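Local structure of hypothetical protein PH1897 (Pyrococcus horikoshii, 1VDW) at residues A[181-186]-A[206-211]. The protein probably hydrolyses fructose 1,6-bisphosphate to fructose 6-phosphate and phosphate, as a magnesium-dependent homodimeric enzyme of the inositol monophosphatase superfamily. Sequence-based numbering, arbitrary orientation.
Sequences YLARGA and VVIARE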
loop_
_atom_site.group_PDB
_atom_site.type_symbol
_atom_site.label_atom_id
_atom_site.label_comp_id
_atom_site.label_asym_id
_atom_site.label_seq_id
_atom_site.Cartn_x
_atom_site.Cartn_y
_atom_site.Cartn_z
ATOM N N TYR A 181 -2.966 -10.734 3.330
ATOM C CA TYR A 181 -1.637 -10.525 3.892
ATOM C C TYR A 181 -1.587 -11.104 5.299
ATOM O O TYR A 181 -0.586 -11.701 5.695
ATOM C CB TYR A 181 -1.283 -9.038 3.921
ATOM C CG TYR A 181 -1.001 -8.418 2.564
ATOM C CD1 TYR A 181 -0.969 -9.185 1.396
ATOM C CD2 TYR A 181 -0.775 -7.048 2.454
ATOM C CE1 TYR A 181 -0.723 -8.593 0.148
ATOM C CE2 TYR A 181 -0.531 -6.453 1.223
ATOM C CZ TYR A 181 -0.507 -7.228 0.079
ATOM O OH TYR A 181 -0.280 -6.608 -1.129
ATOM N N LEU A 182 -2.661 -10.914 6.059
ATOM C CA LEU A 182 -2.738 -11.480 7.400
ATOM C C LEU A 182 -2.655 -13.006 7.286
ATOM O O LEU A 182 -1.932 -13.664 8.041
ATOM C CB LEU A 182 -4.063 -11.088 8.053
ATOM C CG LEU A 182 -4.451 -11.817 9.343
ATOM C CD1 LEU A 182 -3.460 -11.494 10.450
ATOM C CD2 LEU A 182 -5.861 -11.407 9.736
ATOM N N ALA A 183 -3.378 -13.554 6.315
ATOM C CA ALA A 183 -3.425 -14.993 6.104
ATOM C C ALA A 183 -2.076 -15.634 5.815
ATOM O O ALA A 183 -1.846 -16.785 6.189
ATOM C CB ALA A 183 -4.402 -15.318 4.983
ATOM N N ARG A 184 -1.179 -14.914 5.149
ATOM C CA ARG A 184 0.117 -15.507 4.836
ATOM C C ARG A 184 1.253 -15.036 5.735
ATOM O O ARG A 184 2.410 -15.391 5.517
ATOM C CB ARG A 184 0.480 -15.290 3.361
ATOM C CG ARG A 184 0.736 -13.855 2.955
ATOM C CD ARG A 184 1.206 -13.785 1.502
ATOM N NE ARG A 184 1.377 -12.407 1.051
ATOM C CZ ARG A 184 2.405 -11.631 1.377
ATOM N NH1 ARG A 184 3.375 -12.096 2.150
ATOM N NH2 ARG A 184 2.442 -10.374 0.964
ATOM N N GLY A 185 0.928 -14.226 6.735
ATOM C CA GLY A 185 1.943 -13.773 7.673
ATOM C C GLY A 185 2.690 -12.481 7.400
ATOM O O GLY A 185 3.801 -12.299 7.902
ATOM N N ALA A 186 2.093 -11.580 6.625
ATOM C CA ALA A 186 2.719 -10.299 6.311
ATOM C C ALA A 186 2.244 -9.201 7.265
ATOM O O ALA A 186 2.805 -8.106 7.287
ATOM C CB ALA A 186 2.417 -9.916 4.869
ATOM N N VAL A 206 -12.092 -13.282 4.862
ATOM C CA VAL A 206 -12.389 -13.924 6.135
ATOM C C VAL A 206 -12.227 -15.439 6.021
ATOM O O VAL A 206 -11.639 -16.076 6.897
ATOM C CB VAL A 206 -13.818 -13.581 6.608
ATOM C CG1 VAL A 206 -14.210 -14.460 7.790
ATOM C CG2 VAL A 206 -13.885 -12.117 7.013
ATOM N N VAL A 207 -12.739 -16.018 4.939
ATOM C CA VAL A 207 -12.613 -17.459 4.746
ATOM C C VAL A 207 -11.143 -17.861 4.650
ATOM O O VAL A 207 -10.699 -18.811 5.294
ATOM C CB VAL A 207 -13.334 -17.924 3.458
ATOM C CG1 VAL A 207 -12.994 -19.383 3.158
ATOM C CG2 VAL A 207 -14.838 -17.774 3.619
ATOM N N ILE A 208 -10.380 -17.121 3.855
ATOM C CA ILE A 208 -8.975 -17.434 3.680
ATOM C C ILE A 208 -8.156 -17.219 4.948
ATOM O O ILE A 208 -7.346 -18.072 5.319
ATOM C CB ILE A 208 -8.404 -16.621 2.498
ATOM C CG1 ILE A 208 -9.065 -17.104 1.202
ATOM C CG2 ILE A 208 -6.888 -16.763 2.424
ATOM C CD1 ILE A 208 -8.831 -16.205 0.011
ATOM N N ALA A 209 -8.366 -16.093 5.623
ATOM C CA ALA A 209 -7.626 -15.818 6.845
ATOM C C ALA A 209 -7.972 -16.829 7.934
ATOM O O ALA A 209 -7.086 -17.318 8.632
ATOM C CB ALA A 209 -7.917 -14.399 7.323
ATOM N N ARG A 210 -9.252 -17.158 8.074
ATOM C CA ARG A 210 -9.651 -18.122 9.092
ATOM C C ARG A 210 -9.017 -19.483 8.877
ATOM O O ARG A 210 -8.483 -20.072 9.812
ATOM C CB ARG A 210 -11.169 -18.270 9.132
ATOM C CG ARG A 210 -11.835 -17.215 9.963
ATOM C CD ARG A 210 -13.337 -17.329 9.925
ATOM N NE ARG A 210 -13.921 -16.473 10.950
ATOM C CZ ARG A 210 -15.186 -16.075 10.967
ATOM N NH1 ARG A 210 -16.020 -16.453 10.007
ATOM N NH2 ARG A 210 -15.612 -15.287 11.944
ATOM N N GLU A 211 -9.065 -19.992 7.651
ATOM C CA GLU A 211 -8.475 -21.298 7.393
ATOM C C GLU A 211 -6.967 -21.265 7.625
ATOM O O GLU A 211 -6.364 -22.289 7.941
ATOM C CB GLU A 211 -8.802 -21.761 5.971
ATOM C CG GLU A 211 -8.298 -23.158 5.612
ATOM C CD GLU A 211 -8.716 -24.243 6.597
ATOM O OE1 GLU A 211 -9.879 -24.238 7.056
ATOM O OE2 GLU A 211 -7.877 -25.118 6.900
#
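Ala183 presses its methyl group against helix 199-211 at Ile208 and Ala209, a close alanine-mediated packing of two helices that lie between the two sheets of the inositol monophosphatase fold. Ala183 CB is 3.8 Å from Ala209 CA, so it meets the backbone of the partner helix directly, and the two alanine CA atoms are just 4.3 Å apart. With nothing larger than a methyl at either position, the helices approach nearly to backbone contact. In Ile208, CG2 stands anti to the backbone N, which sets this methyl 3.8 Å from Ala183 CB. Leu182 CD2 adds a looser touch, 4.4 Å from Ala209 CB. No hydrogen bond crosses the interface, which is small, apolar and buried. The CG1 branch of Ile208 leads away from helix 175-184, and the side chain packs on Ile116 of strand 110-118, while its carbonyl O accepts a hydrogen bond from Ser133 OG. Helix 175-184 closes in a Schellman motif: Gly185 takes a positive phi of 91°, and Ala186 N hydrogen-bonds back to Tyr181 O at 2.8 Å. This helix end is linked to the dimer interface by a hydrogen bond between Ala186 O and Tyr90 OH of the second subunit.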